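Local structure of glycoside Hydrolase (Bacteroides uniformis, 5T99) at residues F217-V231 / P265-G277. The protein probably hydrolyses beta-galactosidic linkages as a family 2 glycoside hydrolase of an agarose-degrading pathway, and binds the inhibitor galactoisofagomine. Residues are numbered along the deposited sequence; the frame is centred on the assembly and turned at random.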
loop_
_atom_site.group_PDB
_atom_site.type_symbol
_atom_site.label_atom_id
_atom_site.label_comp_id
_atom_site.label_asym_id
_atom_site.label_seq_id
_atom_site.Cartn_x
_atom_site.Cartn_y
_atom_site.Cartn_z
ATOM N N PHE A 217 13.929 -31.512 20.492
ATOM C CA PHE A 217 12.631 -30.870 20.721
ATOM C C PHE A 217 11.629 -31.300 19.668
ATOM O O PHE A 217 11.975 -31.415 18.494
ATOM C CB PHE A 217 12.792 -29.356 20.724
ATOM C CG PHE A 217 13.899 -28.873 21.625
ATOM C CD1 PHE A 217 13.762 -28.928 23.003
ATOM C CD2 PHE A 217 15.090 -28.387 21.098
ATOM C CE1 PHE A 217 14.778 -28.492 23.840
ATOM C CE2 PHE A 217 16.115 -27.954 21.931
ATOM C CZ PHE A 217 15.951 -28.004 23.303
ATOM N N ASN A 218 10.394 -31.552 20.096
ATOM C CA ASN A 218 9.327 -31.940 19.176
ATOM C C ASN A 218 8.588 -30.711 18.664
ATOM O O ASN A 218 8.462 -29.716 19.367
ATOM C CB ASN A 218 8.354 -32.930 19.837
ATOM C CG ASN A 218 8.952 -34.324 19.991
ATOM O OD1 ASN A 218 9.819 -34.734 19.226
ATOM N ND2 ASN A 218 8.480 -35.061 20.983
ATOM N N ILE A 219 8.119 -30.805 17.427
ATOM C CA ILE A 219 7.428 -29.715 16.758
ATOM C C ILE A 219 6.092 -30.245 16.276
ATOM O O ILE A 219 6.057 -31.281 15.626
ATOM C CB ILE A 219 8.217 -29.207 15.532
ATOM C CG1 ILE A 219 9.615 -28.725 15.944
ATOM C CG2 ILE A 219 7.464 -28.082 14.821
ATOM C CD1 ILE A 219 10.602 -28.677 14.798
ATOM N N ARG A 220 5.009 -29.532 16.595
ATOM C CA ARG A 220 3.679 -29.871 16.112
ATOM C C ARG A 220 3.095 -28.728 15.301
ATOM O O ARG A 220 2.732 -27.682 15.854
ATOM C CB ARG A 220 2.746 -30.195 17.267
ATOM C CG ARG A 220 1.423 -30.782 16.813
ATOM C CD ARG A 220 0.427 -30.851 17.950
ATOM N NE ARG A 220 0.928 -31.687 19.040
ATOM C CZ ARG A 220 0.419 -31.719 20.272
ATOM N NH1 ARG A 220 -0.628 -30.966 20.603
ATOM N NH2 ARG A 220 0.968 -32.515 21.184
ATOM N N HIS A 221 2.982 -28.962 13.993
ATOM C CA HIS A 221 2.342 -28.030 13.062
ATOM C C HIS A 221 0.862 -28.344 12.906
ATOM O O HIS A 221 0.521 -29.382 12.339
ATOM C CB HIS A 221 2.988 -28.127 11.682
ATOM C CG HIS A 221 4.423 -27.727 11.657
ATOM N ND1 HIS A 221 4.853 -26.484 12.065
ATOM C CD2 HIS A 221 5.525 -28.395 11.242
ATOM C CE1 HIS A 221 6.163 -26.409 11.924
ATOM N NE2 HIS A 221 6.597 -27.556 11.424
ATOM N N SER A 222 0.003 -27.443 13.383
ATOM C CA SER A 222 -1.440 -27.514 13.134
ATOM C C SER A 222 -1.849 -26.539 12.017
ATOM O O SER A 222 -1.682 -25.314 12.152
ATOM C CB SER A 222 -2.222 -27.209 14.412
ATOM O OG SER A 222 -1.927 -28.164 15.409
ATOM N N ILE A 223 -2.373 -27.099 10.923
ATOM C CA ILE A 223 -2.849 -26.324 9.788
ATOM C C ILE A 223 -4.332 -26.107 9.959
ATOM O O ILE A 223 -5.106 -27.058 9.994
ATOM C CB ILE A 223 -2.537 -27.006 8.449
ATOM C CG1 ILE A 223 -1.017 -27.001 8.249
ATOM C CG2 ILE A 223 -3.220 -26.266 7.304
ATOM C CD1 ILE A 223 -0.532 -27.810 7.075
ATOM N N ILE A 224 -4.716 -24.838 10.054
ATOM C CA ILE A 224 -6.057 -24.455 10.474
ATOM C C ILE A 224 -6.739 -23.740 9.314
ATOM O O ILE A 224 -6.157 -22.844 8.685
ATOM C CB ILE A 224 -5.990 -23.543 11.711
ATOM C CG1 ILE A 224 -5.314 -24.278 12.883
ATOM C CG2 ILE A 224 -7.375 -23.033 12.097
ATOM C CD1 ILE A 224 -4.911 -23.346 14.014
ATOM N N ASN A 225 -7.974 -24.149 9.041
ATOM C CA ASN A 225 -8.759 -23.593 7.935
ATOM C C ASN A 225 -9.430 -22.272 8.318
ATOM O O ASN A 225 -9.294 -21.800 9.455
ATOM C CB ASN A 225 -9.741 -24.648 7.339
ATOM C CG ASN A 225 -10.951 -24.954 8.224
ATOM O OD1 ASN A 225 -11.238 -24.282 9.216
ATOM N ND2 ASN A 225 -11.673 -25.994 7.847
ATOM N N ALA A 226 -10.132 -21.691 7.349
ATOM C CA ALA A 226 -10.849 -20.434 7.509
ATOM C C ALA A 226 -11.918 -20.429 8.604
ATOM O O ALA A 226 -12.194 -19.360 9.134
ATOM C CB ALA A 226 -11.470 -20.012 6.182
ATOM N N GLN A 227 -12.501 -21.589 8.947
ATOM C CA GLN A 227 -13.493 -21.663 10.050
ATOM C C GLN A 227 -12.867 -21.885 11.434
ATOM O O GLN A 227 -13.605 -22.055 12.408
ATOM C CB GLN A 227 -14.576 -22.751 9.849
ATOM C CG GLN A 227 -14.919 -23.193 8.433
ATOM C CD GLN A 227 -15.123 -22.056 7.473
ATOM O OE1 GLN A 227 -15.547 -20.965 7.851
ATOM N NE2 GLN A 227 -14.817 -22.303 6.211
ATOM N N GLY A 228 -11.535 -21.904 11.532
ATOM C CA GLY A 228 -10.847 -22.154 12.805
ATOM C C GLY A 228 -10.625 -23.618 13.171
ATOM O O GLY A 228 -10.111 -23.888 14.252
ATOM N N GLU A 229 -10.962 -24.559 12.280
ATOM C CA GLU A 229 -10.810 -26.005 12.561
ATOM C C GLU A 229 -9.458 -26.549 12.057
ATOM O O GLU A 229 -9.063 -26.304 10.913
ATOM C CB GLU A 229 -11.977 -26.821 11.958
ATOM C CG GLU A 229 -13.338 -26.626 12.654
ATOM C CD GLU A 229 -13.504 -27.426 13.966
ATOM O OE1 GLU A 229 -14.489 -28.187 14.069
ATOM O OE2 GLU A 229 -12.677 -27.310 14.907
ATOM N N THR A 230 -8.752 -27.277 12.920
ATOM C CA THR A 230 -7.494 -27.918 12.551
ATOM C C THR A 230 -7.812 -29.061 11.606
ATOM O O THR A 230 -8.530 -29.980 11.989
ATOM C CB THR A 230 -6.738 -28.489 13.770
ATOM O OG1 THR A 230 -6.462 -27.456 14.730
ATOM C CG2 THR A 230 -5.425 -29.137 13.330
ATOM N N VAL A 231 -7.301 -28.980 10.379
ATOM C CA VAL A 231 -7.567 -29.987 9.327
ATOM C C VAL A 231 -6.379 -30.910 9.017
ATOM O O VAL A 231 -6.532 -31.900 8.307
ATOM C CB VAL A 231 -8.080 -29.329 8.022
ATOM C CG1 VAL A 231 -9.321 -28.499 8.305
ATOM C CG2 VAL A 231 -7.004 -28.473 7.336
ATOM N N PRO A 265 -9.439 -15.735 -2.456
ATOM C CA PRO A 265 -8.157 -15.614 -1.757
ATOM C C PRO A 265 -8.178 -16.296 -0.384
ATOM O O PRO A 265 -8.074 -15.650 0.675
ATOM C CB PRO A 265 -7.985 -14.102 -1.653
ATOM C CG PRO A 265 -9.385 -13.597 -1.512
ATOM C CD PRO A 265 -10.211 -14.477 -2.385
ATOM N N TYR A 266 -8.287 -17.617 -0.432
ATOM C CA TYR A 266 -8.445 -18.419 0.751
ATOM C C TYR A 266 -7.109 -18.535 1.500
ATOM O O TYR A 266 -6.095 -18.879 0.905
ATOM C CB TYR A 266 -8.967 -19.799 0.360
ATOM C CG TYR A 266 -9.411 -20.622 1.533
ATOM C CD1 TYR A 266 -10.769 -20.744 1.848
ATOM C CD2 TYR A 266 -8.472 -21.288 2.337
ATOM C CE1 TYR A 266 -11.188 -21.516 2.918
ATOM C CE2 TYR A 266 -8.870 -22.063 3.410
ATOM C CZ TYR A 266 -10.232 -22.176 3.704
ATOM O OH TYR A 266 -10.622 -22.942 4.785
ATOM N N MET A 267 -7.151 -18.271 2.805
ATOM C CA MET A 267 -5.985 -18.265 3.667
ATOM C C MET A 267 -6.099 -19.367 4.698
ATOM O O MET A 267 -7.176 -19.603 5.244
ATOM C CB MET A 267 -5.894 -16.929 4.411
ATOM C CG MET A 267 -5.588 -15.731 3.512
ATOM S SD MET A 267 -4.004 -15.907 2.680
ATOM C CE MET A 267 -2.870 -15.685 4.051
ATOM N N TYR A 268 -4.979 -20.029 4.951
ATOM C CA TYR A 268 -4.851 -20.997 6.031
ATOM C C TYR A 268 -4.055 -20.323 7.125
ATOM O O TYR A 268 -3.402 -19.318 6.887
ATOM C CB TYR A 268 -4.115 -22.261 5.553
ATOM C CG TYR A 268 -4.940 -23.199 4.705
ATOM C CD1 TYR A 268 -5.682 -24.222 5.283
ATOM C CD2 TYR A 268 -4.983 -23.062 3.327
ATOM C CE1 TYR A 268 -6.442 -25.096 4.509
ATOM C CE2 TYR A 268 -5.744 -23.923 2.533
ATOM C CZ TYR A 268 -6.465 -24.949 3.125
ATOM O OH TYR A 268 -7.205 -25.806 2.348
ATOM N N LYS A 269 -4.121 -20.896 8.318
ATOM C CA LYS A 269 -3.319 -20.480 9.466
ATOM C C LYS A 269 -2.503 -21.676 9.992
ATOM O O LYS A 269 -3.061 -22.746 10.254
ATOM C CB LYS A 269 -4.229 -19.930 10.559
ATOM C CG LYS A 269 -3.515 -19.414 11.805
ATOM C CD LYS A 269 -4.494 -18.831 12.825
ATOM C CE LYS A 269 -4.992 -17.449 12.403
ATOM N NZ LYS A 269 -5.998 -16.900 13.366
ATOM N N LEU A 270 -1.191 -21.478 10.136
ATOM C CA LEU A 270 -0.283 -22.483 10.691
ATOM C C LEU A 270 0.017 -22.156 12.144
ATOM O O LEU A 270 0.575 -21.100 12.423
ATOM C CB LEU A 270 1.038 -22.508 9.913
ATOM C CG LEU A 270 2.193 -23.322 10.509
ATOM C CD1 LEU A 270 1.821 -24.803 10.561
ATOM C CD2 LEU A 270 3.477 -23.099 9.727
ATOM N N LYS A 271 -0.323 -23.069 13.051
ATOM C CA LYS A 271 0.077 -22.972 14.455
ATOM C C LYS A 271 1.217 -23.949 14.670
ATOM O O LYS A 271 1.049 -25.152 14.472
ATOM C CB LYS A 271 -1.112 -23.320 15.341
ATOM C CG LYS A 271 -0.897 -23.340 16.863
ATOM C CD LYS A 271 -2.016 -24.168 17.519
ATOM C CE LYS A 271 -2.589 -23.527 18.766
ATOM N NZ LYS A 271 -3.923 -24.108 19.117
ATOM N N THR A 272 2.376 -23.438 15.059
ATOM C CA THR A 272 3.555 -24.269 15.313
ATOM C C THR A 272 3.868 -24.250 16.814
ATOM O O THR A 272 4.096 -23.182 17.393
ATOM C CB THR A 272 4.782 -23.783 14.492
ATOM O OG1 THR A 272 4.497 -23.900 13.094
ATOM C CG2 THR A 272 6.034 -24.602 14.809
ATOM N N GLU A 273 3.885 -25.433 17.424
ATOM C CA GLU A 273 4.125 -25.603 18.858
ATOM C C GLU A 273 5.444 -26.338 19.032
ATOM O O GLU A 273 5.703 -27.319 18.327
ATOM C CB GLU A 273 2.968 -26.378 19.504
ATOM C CG GLU A 273 1.711 -25.522 19.665
ATOM C CD GLU A 273 0.428 -26.306 19.926
ATOM O OE1 GLU A 273 0.321 -27.486 19.535
ATOM O OE2 GLU A 273 -0.510 -25.720 20.503
ATOM N N ILE A 274 6.294 -25.837 19.928
ATOM C CA ILE A 274 7.549 -26.494 20.274
ATOM C C ILE A 274 7.393 -27.199 21.619
ATOM O O ILE A 274 6.815 -26.623 22.554
ATOM C CB ILE A 274 8.698 -25.471 20.367
ATOM C CG1 ILE A 274 8.788 -24.648 19.072
ATOM C CG2 ILE A 274 10.021 -26.164 20.682
ATOM C CD1 ILE A 274 9.023 -25.464 17.821
ATOM N N TYR A 275 7.912 -28.426 21.727
ATOM C CA TYR A 275 7.866 -29.178 22.989
ATOM C C TYR A 275 9.235 -29.639 23.419
ATOM O O TYR A 275 10.040 -30.070 22.589
ATOM C CB TYR A 275 6.944 -30.394 22.911
ATOM C CG TYR A 275 5.513 -30.035 22.664
ATOM C CD1 TYR A 275 4.622 -29.849 23.721
ATOM C CD2 TYR A 275 5.042 -29.866 21.364
ATOM C CE1 TYR A 275 3.305 -29.509 23.483
ATOM C CE2 TYR A 275 3.736 -29.526 21.121
ATOM C CZ TYR A 275 2.871 -29.344 22.169
ATOM O OH TYR A 275 1.568 -28.997 21.889
ATOM N N ASP A 276 9.467 -29.552 24.732
ATOM C CA ASP A 276 10.628 -30.130 25.402
ATOM C C ASP A 276 10.070 -31.248 26.275
ATOM O O ASP A 276 9.519 -30.990 27.353
ATOM C CB ASP A 276 11.347 -29.062 26.242
ATOM C CG ASP A 276 12.676 -29.543 26.818
ATOM O OD1 ASP A 276 13.070 -30.706 26.570
ATOM O OD2 ASP A 276 13.333 -28.738 27.524
ATOM N N GLY A 277 10.185 -32.482 25.792
ATOM C CA GLY A 277 9.457 -33.612 26.360
ATOM C C GLY A 277 7.955 -33.348 26.364
ATOM O O GLY A 277 7.375 -32.950 25.346
HETATM O O HOH W 1 6.956 -34.115 22.922
HETATM O O HOH W 2 -2.185 -28.334 20.021
HETATM O O HOH W 3 -13.108 -23.517 4.604
#
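Asn-218, Arg-220, Ser-222 and Ile-224 pair with Tyr-275, Glu-273, Lys-271 and Lys-269 through two backbone hydrogen bonds each, and strand axes at 162° make the ladder antiparallel. At one end, Lys-269 N reaches Ile-224 O at 2.8 Å in a nearly straight bond. The 217-224 and 268-276 strands are the central pair of a four-stranded antiparallel sheet within the immunoglobulin-like beta-sandwich domain of family 2 hydrolases.

Beyond the ladder the hydroxyl of Tyr-266 takes over: Ala-226 N donates to Tyr-266 OH at 2.9 Å, while Ala-226 CB lies 3.5 Å from Tyr-266 CZ. This ties the type I turn Asn-225 to Gly-228 to the 265-267 segment.

On the buried face, His-221 ND1 and Thr-272 OG1 hydrogen-bond at 2.8 Å in the plane of the imidazole, one face of which carries Ile-219 CG2, toward the rim. Apolar contacts flank them: Ile-219 CG1 meets Ile-274 CD1 at 3.8 Å, and Leu-270, with CG anti to its backbone N (chi1 169°), brings CD1 to His-221 CB. Strands 198-209 and 245-255 add side chains to this layer.

On the other face, Tyr-275 OH sits 3.2 Å from Arg-220 NH1, over the guanidinium face, with planes 29° apart; lying above the plane, not in line with an N-H, it packs without hydrogen-bonding. The Arg-220 NH1 to Glu-273 OE1 salt bridge is long, 3.8 Å, with the oxygen well out of the guanidinium plane; a water donates to Glu-273 OE1 and weakly accepts from Arg-220 NH1.

The directional bonds are thus those of the backbone ladder and of Ala-226 N to Tyr-266 OH, with a more bent His-221 to Thr-272 bond within the buried layer, whereas the Arg-Glu attraction is probably a looser, partly water-mediated electrostatic one.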